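Local coordinates for ABC transporter, substrate-binding protein (Clostridium perfringens, PDB 4EDP) that probably captures a solute outside the membrane and hands it to an ABC-type importer, as bacterial extracellular solute-binding proteins do, at residues I151-W156 / P162-K167; V191-K194 / A200-K203. One frame throughout, in Å; residues are numbered along the deposited sequence. Where two conformers were deposited one is given.

Contact 1 and contact 2 are both short-range closures along the chain, each joining segments only six residues apart, yet they hold different elements. Contact 1 folds the irregular connection between strands 135-145 and 168-171 onto itself, whereas contact 2 packs the residues leading into helix 193-196, and its first residue, against helix 199-208. Their centres lie about 21 Å apart, with nearest atoms about 11 Å apart, so they do not touch. Both are partly buried. Branched isoleucine and leucine ends make contact 1, which buries 194 Å². Contact 2 buries 108 Å², pairs valines with alanines, and adds a water between backbone groups, a polar link for which contact 1 has no counterpart.

Contact 1 (I151-W156 / P162-K167)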
loop_
_atom_site.group_PDB
_atom_site.type_symbol
_atom_site.label_atom_id
_atom_site.label_comp_id
_atom_site.label_asym_id
_atom_site.label_seq_id
_atom_site.Cartn_x
_atom_site.Cartn_y
_atom_site.Cartn_z
ATOM N N ILE A 151 -2.475 16.810 -23.530
ATOM C CA ILE A 151 -3.633 17.043 -22.667
ATOM C C ILE A 151 -3.074 17.353 -21.294
ATOM O O ILE A 151 -2.383 16.521 -20.715
ATOM C CB ILE A 151 -4.566 15.820 -22.591
ATOM C CG1 ILE A 151 -5.089 15.433 -23.970
ATOM C CG2 ILE A 151 -5.752 16.097 -21.664
ATOM C CD1 ILE A 151 -5.864 14.128 -23.966
ATOM N N GLU A 152 -3.349 18.543 -20.778
ATOM C CA GLU A 152 -2.853 18.939 -19.465
ATOM C C GLU A 152 -3.595 18.229 -18.326
ATOM O O GLU A 152 -4.831 18.276 -18.240
ATOM C CB GLU A 152 -2.972 20.447 -19.289
ATOM C CG GLU A 152 -2.342 20.972 -18.010
ATOM C CD GLU A 152 -0.806 20.903 -18.001
ATOM O OE1 GLU A 152 -0.182 20.616 -19.045
ATOM O OE2 GLU A 152 -0.230 21.181 -16.930
ATOM N N ILE A 153 -2.825 17.556 -17.466
ATOM C CA ILE A 153 -3.357 16.831 -16.318
ATOM C C ILE A 153 -2.462 17.150 -15.121
ATOM O O ILE A 153 -1.301 16.711 -15.066
ATOM C CB ILE A 153 -3.374 15.295 -16.548
ATOM C CG1 ILE A 153 -4.165 14.943 -17.802
ATOM C CG2 ILE A 153 -3.949 14.602 -15.324
ATOM C CD1 ILE A 153 -4.042 13.486 -18.243
ATOM N N ASN A 154 -2.993 17.918 -14.177
ATOM C CA ASN A 154 -2.239 18.335 -12.994
ATOM C C ASN A 154 -2.821 17.822 -11.685
ATOM O O ASN A 154 -2.106 17.379 -10.785
ATOM C CB ASN A 154 -2.206 19.867 -12.942
ATOM C CG ASN A 154 -1.386 20.467 -14.062
ATOM O OD1 ASN A 154 -0.209 20.147 -14.209
ATOM N ND2 ASN A 154 -1.989 21.364 -14.831
ATOM N N SER A 155 -4.138 17.830 -11.609
ATOM C CA SER A 155 -4.857 17.482 -10.377
ATOM C C SER A 155 -5.655 16.197 -10.594
ATOM O O SER A 155 -5.835 15.755 -11.732
ATOM C CB SER A 155 -5.840 18.599 -10.062
ATOM O OG SER A 155 -6.835 18.646 -11.069
ATOM N N TRP A 156 -6.158 15.598 -9.517
ATOM C CA TRP A 156 -6.984 14.412 -9.662
ATOM C C TRP A 156 -8.258 14.748 -10.448
ATOM O O TRP A 156 -8.723 13.951 -11.272
ATOM C CB TRP A 156 -7.409 13.853 -8.298
ATOM C CG TRP A 156 -6.300 13.286 -7.444
ATOM C CD1 TRP A 156 -5.900 13.743 -6.207
ATOM C CD2 TRP A 156 -5.459 12.162 -7.737
ATOM N NE1 TRP A 156 -4.868 12.978 -5.731
ATOM C CE2 TRP A 156 -4.581 11.998 -6.641
ATOM C CE3 TRP A 156 -5.351 11.279 -8.819
ATOM C CZ2 TRP A 156 -3.606 11.012 -6.612
ATOM C CZ3 TRP A 156 -4.387 10.303 -8.778
ATOM C CH2 TRP A 156 -3.526 10.173 -7.698
ATOM N N PRO A 162 -13.348 16.386 -20.387
ATOM C CA PRO A 162 -13.978 15.799 -21.574
ATOM C C PRO A 162 -12.966 15.436 -22.650
ATOM O O PRO A 162 -13.235 14.565 -23.476
ATOM C CB PRO A 162 -14.936 16.881 -22.037
ATOM C CG PRO A 162 -14.447 18.137 -21.420
ATOM C CD PRO A 162 -13.825 17.754 -20.130
ATOM N N GLU A 163 -11.801 16.086 -22.651
ATOM C CA GLU A 163 -10.792 15.725 -23.641
ATOM C C GLU A 163 -10.230 14.318 -23.424
ATOM O O GLU A 163 -9.578 13.751 -24.335
ATOM C CB GLU A 163 -9.620 16.712 -23.644
ATOM C CG GLU A 163 -9.929 18.100 -24.115
ATOM C CD GLU A 163 -10.620 19.012 -23.099
ATOM O OE1 GLU A 163 -10.859 18.637 -21.916
ATOM O OE2 GLU A 163 -10.912 20.158 -23.521
ATOM N N LEU A 164 -10.450 13.741 -22.245
ATOM C CA LEU A 164 -9.936 12.399 -21.952
ATOM C C LEU A 164 -10.887 11.231 -22.263
ATOM O O LEU A 164 -10.701 10.136 -21.722
ATOM C CB LEU A 164 -9.452 12.332 -20.511
ATOM C CG LEU A 164 -8.184 13.120 -20.180
ATOM C CD1 LEU A 164 -7.983 13.231 -18.677
ATOM C CD2 LEU A 164 -6.960 12.488 -20.843
ATOM N N LYS A 165 -11.895 11.449 -23.115
ATOM C CA LYS A 165 -12.803 10.353 -23.506
ATOM C C LYS A 165 -11.976 9.173 -23.988
ATOM O O LYS A 165 -11.084 9.346 -24.822
ATOM C CB LYS A 165 -13.699 10.696 -24.688
ATOM C CG LYS A 165 -14.573 11.896 -24.621
ATOM C CD LYS A 165 -15.563 11.812 -23.529
ATOM C CE LYS A 165 -16.591 12.955 -23.650
ATOM N NZ LYS A 165 -17.484 13.028 -22.457
ATOM N N ASN A 166 -12.268 7.983 -23.469
ATOM C CA ASN A 166 -11.602 6.764 -23.891
ATOM C C ASN A 166 -10.072 6.854 -23.762
ATOM O O ASN A 166 -9.366 6.306 -24.600
ATOM C CB ASN A 166 -11.924 6.482 -25.372
ATOM C CG ASN A 166 -13.402 6.626 -25.714
ATOM O OD1 ASN A 166 -13.759 7.325 -26.681
ATOM N ND2 ASN A 166 -14.265 5.972 -24.948
ATOM N N LYS A 167 -9.554 7.506 -22.723
ATOM C CA LYS A 167 -8.075 7.655 -22.615
ATOM C C LYS A 167 -7.442 7.363 -21.254
ATOM O O LYS A 167 -6.234 7.526 -21.109
ATOM C CB LYS A 167 -7.680 9.063 -23.063
ATOM C CG LYS A 167 -7.774 9.311 -24.536
ATOM C CD LYS A 167 -7.338 10.725 -24.870
ATOM C CE LYS A 167 -6.957 10.858 -26.340
ATOM N NZ LYS A 167 -8.016 10.406 -27.258
#
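In the long connection that leads from strand 135-145 to strand 168-171, Ile-151 and Ile-153 close on Leu-164 through the ends of their side chains. Ile-151 places both branches on the leucine: its CD1 lies 3.7 Å from Leu-164 CD2, and its CG2 lies 3.9 Å from the same methyl. With CG1 of Ile-151 anti to the carbonyl carbon (chi1 -59°) and CG2 anti to the backbone N, the methyls CD1 and CG2 are both set against the leucine. The longer branch reaches further still. Ile-151 CD1 comes within 3.8 Å of Glu-163 O and lies 3.8 Å from Lys-167 CD, where it meets the aliphatic part of the lysine chain. Ile-153 also reaches the leucine fork: its CD1 lies 4.0 Å from Leu-164 CD1 and likewise 4.0 Å from Leu-164 CD2.

The receiving backbone is a type II beta turn running from Leu-164 to Lys-167, with Asn-166 in a left-handed conformation (phi 55°, psi 37°). A weak bond from Lys-167 N to Leu-164 O, 3.0 Å, closes it. Through the turn the chain reverses, so that Leu-164 and Lys-167, its two ends, both meet Ile-151.

At the last residue of the turn, the backbone of Lys-167 is hydrogen-bonded to Val-232 and Ala-233, just before strand 168-171 begins. Ile-153, buried, also packs on Ile-143 and Val-145 of strand 135-145 and on Ala-233, while Asp-158 OD2 accepts from Asn-154 N and Ser-155 N, and Lys-161 NZ bonds to Glu-152 O.

Contact 2 (V191-K194 / A200-K203); sequences VDVK and AAFK
Val-191, just before the short helix 193-196, meets Ala-200 near the start of helix 199-208, with its CB 4.0 Å from Ala-200 CB. One branch shares the contact: Val-191 CG2 lies 4.2 Å from Ala-200 CB. With chi1 at 176°, CG1 is anti to the backbone N and CG2 anti to the carbonyl carbon; CG2 is the nearer methyl, by a small margin. The second pair is looser: Val-193 CG1, which lies anti to its own carbonyl carbon, stands 4.5 Å from Ala-201 CB.

Between the two pairs the backbones are joined by a water. It donates to Val-191 O at 3.0 Å and accepts a weak bond from Ala-201 N at 3.1 Å, thereby engaging an amide close to the start of its helix.

Helix 193-196 begins with an N-cap. The carboxylate of Asp-192 bends back so that OD2 accepts from Lys-194 N at 2.9 Å, with an N-H...O angle of 155°; the amide approaches from above the carboxylate plane, 50° out of it. The capping bond spans Val-193, the first residue of the helix.

Asp-196 OD2 in turn accepts from Ala-200 N at the head of the next helix. Both pairs lie against helix 178-189, where Ala-186 touches Val-193 and Ala-201 while Ala-189 touches Ala-200, and helix 332-350 closes over Val-193 with Phe-334 and Trp-342.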
loop_
_atom_site.group_PDB
_atom_site.type_symbol
_atom_site.label_atom_id
_atom_site.label_comp_id
_atom_site.label_asym_id
_atom_site.label_seq_id
_atom_site.Cartn_x
_atom_site.Cartn_y
_atom_site.Cartn_z
ATOM N N VAL A 191 -17.589 15.695 -0.698
ATOM C CA VAL A 191 -18.267 15.059 0.430
ATOM C C VAL A 191 -17.396 13.886 0.884
ATOM O O VAL A 191 -17.165 12.954 0.119
ATOM C CB VAL A 191 -19.689 14.544 0.071
ATOM C CG1 VAL A 191 -20.324 13.790 1.271
ATOM C CG2 VAL A 191 -20.590 15.692 -0.393
ATOM N N ASP A 192 -16.928 13.924 2.131
ATOM C CA ASP A 192 -16.084 12.854 2.673
ATOM C C ASP A 192 -16.860 11.536 2.695
ATOM O O ASP A 192 -18.042 11.538 2.974
ATOM C CB ASP A 192 -15.658 13.163 4.098
ATOM C CG ASP A 192 -14.620 12.181 4.615
ATOM O OD1 ASP A 192 -13.445 12.247 4.162
ATOM O OD2 ASP A 192 -14.955 11.354 5.488
ATOM N N VAL A 193 -16.195 10.409 2.452
ATOM C CA VAL A 193 -16.936 9.134 2.432
ATOM C C VAL A 193 -17.554 8.788 3.795
ATOM O O VAL A 193 -18.498 8.010 3.856
ATOM C CB VAL A 193 -16.078 7.965 1.915
ATOM C CG1 VAL A 193 -15.620 8.235 0.476
ATOM C CG2 VAL A 193 -14.883 7.719 2.851
ATOM N N LYS A 194 -17.033 9.349 4.885
ATOM C CA LYS A 194 -17.615 9.044 6.198
ATOM C C LYS A 194 -18.933 9.793 6.420
ATOM O O LYS A 194 -19.686 9.468 7.337
ATOM C CB LYS A 194 -16.642 9.328 7.339
ATOM C CG LYS A 194 -15.436 8.414 7.358
ATOM C CD LYS A 194 -14.544 8.676 8.546
ATOM C CE LYS A 194 -13.428 7.656 8.625
ATOM N NZ LYS A 194 -12.556 7.856 9.828
ATOM N N ALA A 200 -21.822 10.091 -2.855
ATOM C CA ALA A 200 -21.445 11.175 -3.757
ATOM C C ALA A 200 -20.206 10.798 -4.571
ATOM O O ALA A 200 -20.101 11.137 -5.738
ATOM C CB ALA A 200 -21.199 12.485 -2.980
ATOM N N ALA A 201 -19.296 10.056 -3.955
ATOM C CA ALA A 201 -18.079 9.639 -4.643
ATOM C C ALA A 201 -18.490 8.746 -5.806
ATOM O O ALA A 201 -17.956 8.863 -6.910
ATOM C CB ALA A 201 -17.147 8.901 -3.696
ATOM N N PHE A 202 -19.444 7.850 -5.566
ATOM C CA PHE A 202 -19.873 6.960 -6.632
ATOM C C PHE A 202 -20.582 7.696 -7.756
ATOM O O PHE A 202 -20.442 7.287 -8.920
ATOM C CB PHE A 202 -20.598 5.706 -6.116
ATOM C CG PHE A 202 -19.651 4.672 -5.578
ATOM C CD1 PHE A 202 -18.922 3.882 -6.435
ATOM C CD2 PHE A 202 -19.463 4.514 -4.221
ATOM C CE1 PHE A 202 -18.023 2.945 -5.951
ATOM C CE2 PHE A 202 -18.562 3.584 -3.740
ATOM C CZ PHE A 202 -17.851 2.793 -4.612
ATOM N N LYS A 203 -21.276 8.799 -7.447
ATOM C CA LYS A 203 -21.908 9.605 -8.489
ATOM C C LYS A 203 -20.815 10.256 -9.344
ATOM O O LYS A 203 -20.994 10.410 -10.563
ATOM C CB LYS A 203 -22.851 10.663 -7.914
ATOM C CG LYS A 203 -24.123 10.118 -7.274
ATOM C CD LYS A 203 -25.024 9.393 -8.269
ATOM C CE LYS A 203 -26.345 8.987 -7.614
ATOM N NZ LYS A 203 -27.283 8.327 -8.574
HETATM O O HOH W 1 -18.673 10.536 -0.916
#